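Local coordinates for sulfur oxidation protein soxB (Thermus thermophilus, PDB 2WDD) that hydrolyses a sulfur-sulfur bond, probably that of a cysteine S-thiosulfonate, in the Sox sulfur-oxidation pathway, with two manganese ions bound, at residues Leu107-Arg112 and Pro340-Val345; Lys310-Val315 and Arg330-Leu335. All coordinates share one frame; numbering follows the deposited sequence.

Along the chain, Leu107-Arg112 comes first and Pro340-Val345 last, and both strands of contact 2 fall between them. The centres of the two contacts lie about 14 Å apart, and helix 104-120 serves both. One side of that helix meets the loop and first turn of helix 343-353 in contact 1, the farther from the chain's centre; another packs on the sheet face bearing Leu312, with Ile111 CG1 3.7 Å from Leu312 CD1 and Leu110 CD2 3.8 Å from Val334 CG2. The contact 2 hairpin borders strand 29-34 near the manganese ligands, the Lys310 side chain being about 8 Å from that of His288. Helix 104-120 thus links this sheet to helix 343-353.

Contact 1: residues Leu107-Arg112 and Pro340-Val345; sequences LTALIR and PKAEDV
Arg112 CG stands anti to the carbonyl carbon (chi1 -76°), and the chain continues extended to NE, toward Asp344, whose CG sits between the backbone N and the carbonyl carbon (chi1 55°). The side chains meet tip to tip in a two-pronged, end-on salt bridge. NH1 of Arg112 binds OD1 of Asp344 at 2.9 Å, and NH2 of Arg112 binds OD2 of Asp344 at 2.8 Å on its syn lone pair. Guanidinium and carboxylate planes are turned 35° apart, so the fork is twisted rather than flat. Thr108 CG2 rests on one guanidinium face, 3.4 Å above its centre, and NH2 has a further acceptor in Leu154 O. An alanine in place of Arg112 would probably leave the Asp344 carboxylate without its charged mate and Thr108 CG2 without the flat group beside it.

Beside the salt bridge, small side chains pack, with a hydroxyl among them. Ala342, the N-cap residue of helix 343-353, brings CB to 3.9 Å from Thr108 CG2 and to 4.4 Å from Ala109 CB. Val345 CG2 lies 3.6 Å from Thr108 OG1, a hydroxyl bonded to Met104 O and Trp151 NE1. Trp151 of helix 146-155 also touches Val345, while Leu107 and Ile111 turn to Phe34 of strand 29-34 and Leu110 to Leu312 of strand 311-320.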
loop_
_atom_site.group_PDB
_atom_site.type_symbol
_atom_site.label_atom_id
_atom_site.label_comp_id
_atom_site.label_asym_id
_atom_site.label_seq_id
_atom_site.Cartn_x
_atom_site.Cartn_y
_atom_site.Cartn_z
ATOM N N LEU A 107 -5.562 16.446 2.113
ATOM C CA LEU A 107 -5.166 16.030 0.767
ATOM C C LEU A 107 -5.960 16.836 -0.262
ATOM O O LEU A 107 -5.421 17.281 -1.273
ATOM C CB LEU A 107 -5.358 14.516 0.577
ATOM C CG LEU A 107 -5.094 13.918 -0.813
ATOM C CD1 LEU A 107 -3.676 14.221 -1.308
ATOM C CD2 LEU A 107 -5.368 12.419 -0.841
ATOM N N THR A 108 -7.242 17.053 0.020
ATOM C CA THR A 108 -8.084 17.861 -0.870
ATOM C C THR A 108 -7.597 19.306 -0.919
ATOM O O THR A 108 -7.488 19.893 -1.997
ATOM C CB THR A 108 -9.545 17.795 -0.437
ATOM O OG1 THR A 108 -9.986 16.435 -0.477
ATOM C CG2 THR A 108 -10.416 18.639 -1.358
ATOM N N ALA A 109 -7.293 19.874 0.244
ATOM C CA ALA A 109 -6.803 21.250 0.313
ATOM C C ALA A 109 -5.537 21.412 -0.529
ATOM O O ALA A 109 -5.392 22.380 -1.284
ATOM C CB ALA A 109 -6.531 21.645 1.764
ATOM N N LEU A 110 -4.630 20.446 -0.409
ATOM C CA LEU A 110 -3.382 20.477 -1.160
ATOM C C LEU A 110 -3.605 20.324 -2.666
ATOM O O LEU A 110 -3.050 21.074 -3.467
ATOM C CB LEU A 110 -2.425 19.398 -0.646
ATOM C CG LEU A 110 -1.050 19.357 -1.321
ATOM C CD1 LEU A 110 -0.388 20.738 -1.280
ATOM C CD2 LEU A 110 -0.182 18.314 -0.637
ATOM N N ILE A 111 -4.417 19.348 -3.064
ATOM C CA ILE A 111 -4.696 19.146 -4.480
ATOM C C ILE A 111 -5.300 20.419 -5.067
ATOM O O ILE A 111 -4.920 20.851 -6.154
ATOM C CB ILE A 111 -5.644 17.940 -4.694
ATOM C CG1 ILE A 111 -4.922 16.631 -4.358
ATOM C CG2 ILE A 111 -6.197 17.914 -6.126
ATOM C CD1 ILE A 111 -5.840 15.424 -4.258
ATOM N N ARG A 112 -6.252 21.006 -4.353
ATOM C CA ARG A 112 -6.908 22.218 -4.842
ATOM C C ARG A 112 -5.927 23.377 -4.944
ATOM O O ARG A 112 -5.955 24.143 -5.906
ATOM C CB ARG A 112 -8.087 22.586 -3.942
ATOM C CG ARG A 112 -9.290 21.709 -4.180
ATOM C CD ARG A 112 -10.412 22.040 -3.236
ATOM N NE ARG A 112 -11.549 21.155 -3.451
ATOM C CZ ARG A 112 -12.557 21.014 -2.599
ATOM N NH1 ARG A 112 -12.570 21.709 -1.471
ATOM N NH2 ARG A 112 -13.546 20.180 -2.876
ATOM N N PRO A 340 -4.440 24.542 4.767
ATOM C CA PRO A 340 -5.754 25.099 5.095
ATOM C C PRO A 340 -6.790 23.983 5.044
ATOM O O PRO A 340 -6.522 22.895 4.520
ATOM C CB PRO A 340 -6.008 26.094 3.959
ATOM C CG PRO A 340 -5.135 25.644 2.845
ATOM C CD PRO A 340 -3.914 25.065 3.496
ATOM N N LYS A 341 -7.973 24.245 5.585
ATOM C CA LYS A 341 -9.020 23.239 5.592
ATOM C C LYS A 341 -9.777 23.206 4.276
ATOM O O LYS A 341 -9.935 24.230 3.613
ATOM C CB LYS A 341 -10.019 23.525 6.719
ATOM C CG LYS A 341 -9.400 23.628 8.098
ATOM C CD LYS A 341 -9.390 22.279 8.788
ATOM C CE LYS A 341 -9.848 22.395 10.231
ATOM N NZ LYS A 341 -9.997 21.058 10.866
ATOM N N ALA A 342 -10.250 22.019 3.909
ATOM C CA ALA A 342 -11.144 21.856 2.770
ATOM C C ALA A 342 -12.491 21.708 3.480
ATOM O O ALA A 342 -12.836 20.632 3.962
ATOM C CB ALA A 342 -10.804 20.585 1.980
ATOM N N GLU A 343 -13.184 22.830 3.660
ATOM C CA GLU A 343 -14.419 22.856 4.430
ATOM C C GLU A 343 -15.510 21.885 4.009
ATOM O O GLU A 343 -16.159 21.287 4.864
ATOM C CB GLU A 343 -14.962 24.281 4.566
ATOM C CG GLU A 343 -13.984 25.243 5.235
ATOM C CD GLU A 343 -13.710 24.895 6.691
ATOM O OE1 GLU A 343 -14.210 23.854 7.171
ATOM O OE2 GLU A 343 -12.986 25.665 7.357
ATOM N N ASP A 344 -15.716 21.731 2.703
ATOM C CA ASP A 344 -16.735 20.811 2.212
ATOM C C ASP A 344 -16.427 19.369 2.600
ATOM O O ASP A 344 -17.331 18.597 2.941
ATOM C CB ASP A 344 -16.970 20.951 0.700
ATOM C CG ASP A 344 -15.697 20.788 -0.128
ATOM O OD1 ASP A 344 -14.583 20.920 0.423
ATOM O OD2 ASP A 344 -15.831 20.560 -1.352
ATOM N N VAL A 345 -15.143 19.016 2.571
ATOM C CA VAL A 345 -14.720 17.677 2.940
ATOM C C VAL A 345 -14.884 17.442 4.435
ATOM O O VAL A 345 -15.339 16.380 4.857
ATOM C CB VAL A 345 -13.271 17.396 2.487
ATOM C CG1 VAL A 345 -12.808 16.033 3.004
ATOM C CG2 VAL A 345 -13.173 17.468 0.967
#

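Contact 2: residues Lys310-Val315 and Arg330-Leu335; sequences KALMRV and RVLPVL
The Met313 and Val331 side chains run alongside each other in the same direction, across an antiparallel beta hairpin of strands 311-320 and 323-333, at one edge of a mixed sheet in what is probably the metallophosphoesterase-type domain. The strand directions differ by 152°. Both methyls of Val331 lie near SD of Met313, whose chain is bent at chi2 and chi3, CG2 at 3.9 Å being the nearer. With CG1 anti to the backbone N (chi1 169°), that methyl is turned so that it also meets Ala311 CB, diagonally across the pair, at 3.8 Å. Helix 81-86 packs on this face, Leu82 touching Val331 and Leu85 touching Ala311 and Pro333.

On the other face Leu332 CD1 touches two residues of the facing strand, Arg314 CB at 4.0 Å and Leu312 CD2 at 4.4 Å. Only the base of Arg314 takes part; its guanidinium leads away to Gln114 and Asp316. Helix 104-120 covers this face through Ile111, which meets Leu312, and Gln114, which meets Leu332.

The backbone fixes the register. Leu312 and Leu332 form a hydrogen-bonded pair, Leu332 N to Leu312 O being 2.8 Å, and Arg314 with Arg330 repeats the pattern. Pro333, which has no amide hydrogen, falls opposite Ala311 in a non-hydrogen-bonded pair, where none is required across the strands. Beyond it Val334 sets CB 3.6 Å from Lys310 O, and Val334 N bonds to that same Lys310 O at 2.9 Å from above, 40° out of the carbonyl plane.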
loop_
_atom_site.group_PDB
_atom_site.type_symbol
_atom_site.label_atom_id
_atom_site.label_comp_id
_atom_site.label_asym_id
_atom_site.label_seq_id
_atom_site.Cartn_x
_atom_site.Cartn_y
_atom_site.Cartn_z
ATOM N N LYS A 310 -0.255 10.227 2.576
ATOM C CA LYS A 310 0.874 10.978 3.103
ATOM C C LYS A 310 1.486 12.012 2.186
ATOM O O LYS A 310 2.060 12.996 2.665
ATOM C CB LYS A 310 1.925 10.071 3.744
ATOM C CG LYS A 310 2.793 9.286 2.791
ATOM C CD LYS A 310 3.595 8.206 3.550
ATOM C CE LYS A 310 4.652 8.805 4.478
ATOM N NZ LYS A 310 5.559 7.756 5.099
ATOM N N ALA A 311 1.373 11.801 0.879
ATOM C CA ALA A 311 1.994 12.701 -0.075
ATOM C C ALA A 311 1.180 12.873 -1.338
ATOM O O ALA A 311 0.487 11.961 -1.782
ATOM C CB ALA A 311 3.377 12.177 -0.439
ATOM N N LEU A 312 1.336 14.038 -1.958
ATOM C CA LEU A 312 0.755 14.298 -3.256
ATOM C C LEU A 312 1.975 14.502 -4.141
ATOM O O LEU A 312 2.842 15.325 -3.831
ATOM C CB LEU A 312 -0.078 15.580 -3.248
ATOM C CG LEU A 312 -0.663 15.877 -4.632
ATOM C CD1 LEU A 312 -1.761 14.864 -4.986
ATOM C CD2 LEU A 312 -1.215 17.310 -4.684
ATOM N N MET A 313 2.099 13.687 -5.180
ATOM C CA MET A 313 3.234 13.810 -6.080
ATOM C C MET A 313 2.868 14.763 -7.198
ATOM O O MET A 313 1.912 14.519 -7.937
ATOM C CB MET A 313 3.627 12.456 -6.668
ATOM C CG MET A 313 4.755 11.788 -5.899
ATOM S SD MET A 313 4.445 11.615 -4.139
ATOM C CE MET A 313 3.018 10.468 -4.174
ATOM N N ARG A 314 3.615 15.860 -7.318
ATOM C CA ARG A 314 3.356 16.806 -8.388
ATOM C C ARG A 314 4.386 16.567 -9.474
ATOM O O ARG A 314 5.595 16.658 -9.231
ATOM C CB ARG A 314 3.421 18.253 -7.906
ATOM C CG ARG A 314 3.273 19.247 -9.067
ATOM C CD ARG A 314 3.127 20.699 -8.615
ATOM N NE ARG A 314 3.305 21.579 -9.772
ATOM C CZ ARG A 314 3.136 22.896 -9.758
ATOM N NH1 ARG A 314 2.746 23.507 -8.651
ATOM N NH2 ARG A 314 3.358 23.598 -10.861
ATOM N N VAL A 315 3.908 16.191 -10.654
ATOM C CA VAL A 315 4.795 15.893 -11.767
ATOM C C VAL A 315 4.502 16.844 -12.918
ATOM O O VAL A 315 3.460 16.737 -13.566
ATOM C CB VAL A 315 4.670 14.437 -12.231
ATOM C CG1 VAL A 315 5.714 14.113 -13.303
ATOM C CG2 VAL A 315 4.800 13.476 -11.042
ATOM N N ARG A 330 8.004 16.595 -7.563
ATOM C CA ARG A 330 8.065 17.063 -6.195
ATOM C C ARG A 330 7.113 16.249 -5.345
ATOM O O ARG A 330 5.937 16.143 -5.662
ATOM C CB ARG A 330 7.701 18.542 -6.092
ATOM C CG ARG A 330 8.728 19.463 -6.734
ATOM C CD ARG A 330 10.046 19.444 -5.972
ATOM N NE ARG A 330 10.991 20.421 -6.515
ATOM C CZ ARG A 330 11.886 20.135 -7.454
ATOM N NH1 ARG A 330 11.961 18.906 -7.941
ATOM N NH2 ARG A 330 12.708 21.077 -7.905
ATOM N N VAL A 331 7.634 15.694 -4.257
ATOM C CA VAL A 331 6.814 14.974 -3.296
ATOM C C VAL A 331 6.324 16.035 -2.322
ATOM O O VAL A 331 7.123 16.621 -1.584
ATOM C CB VAL A 331 7.656 13.908 -2.554
ATOM C CG1 VAL A 331 6.858 13.338 -1.358
ATOM C CG2 VAL A 331 8.080 12.794 -3.522
ATOM N N LEU A 332 5.025 16.319 -2.346
ATOM C CA LEU A 332 4.453 17.331 -1.453
ATOM C C LEU A 332 3.854 16.684 -0.204
ATOM O O LEU A 332 2.860 15.965 -0.278
ATOM C CB LEU A 332 3.386 18.146 -2.177
ATOM C CG LEU A 332 3.821 18.744 -3.513
ATOM C CD1 LEU A 332 2.645 19.445 -4.179
ATOM C CD2 LEU A 332 4.994 19.710 -3.308
ATOM N N PRO A 333 4.461 16.927 0.965
ATOM C CA PRO A 333 3.907 16.307 2.173
ATOM C C PRO A 333 2.496 16.801 2.510
ATOM O O PRO A 333 2.220 18.004 2.492
ATOM C CB PRO A 333 4.905 16.712 3.276
ATOM C CG PRO A 333 6.155 17.158 2.531
ATOM C CD PRO A 333 5.641 17.757 1.254
ATOM N N VAL A 334 1.590 15.867 2.785
ATOM C CA VAL A 334 0.233 16.226 3.207
ATOM C C VAL A 334 0.255 16.349 4.732
ATOM O O VAL A 334 0.116 15.354 5.457
ATOM C CB VAL A 334 -0.805 15.184 2.742
ATOM C CG1 VAL A 334 -2.204 15.596 3.194
ATOM C CG2 VAL A 334 -0.775 15.042 1.238
ATOM N N LEU A 335 0.513 17.560 5.226
ATOM C CA LEU A 335 0.600 17.784 6.663
ATOM C C LEU A 335 -0.585 18.620 7.110
ATOM O O LEU A 335 -0.654 19.811 6.827
ATOM C CB LEU A 335 1.912 18.483 7.019
ATOM C CG LEU A 335 3.197 17.678 6.765
ATOM C CD1 LEU A 335 4.400 18.597 6.781
ATOM C CD2 LEU A 335 3.358 16.581 7.812
#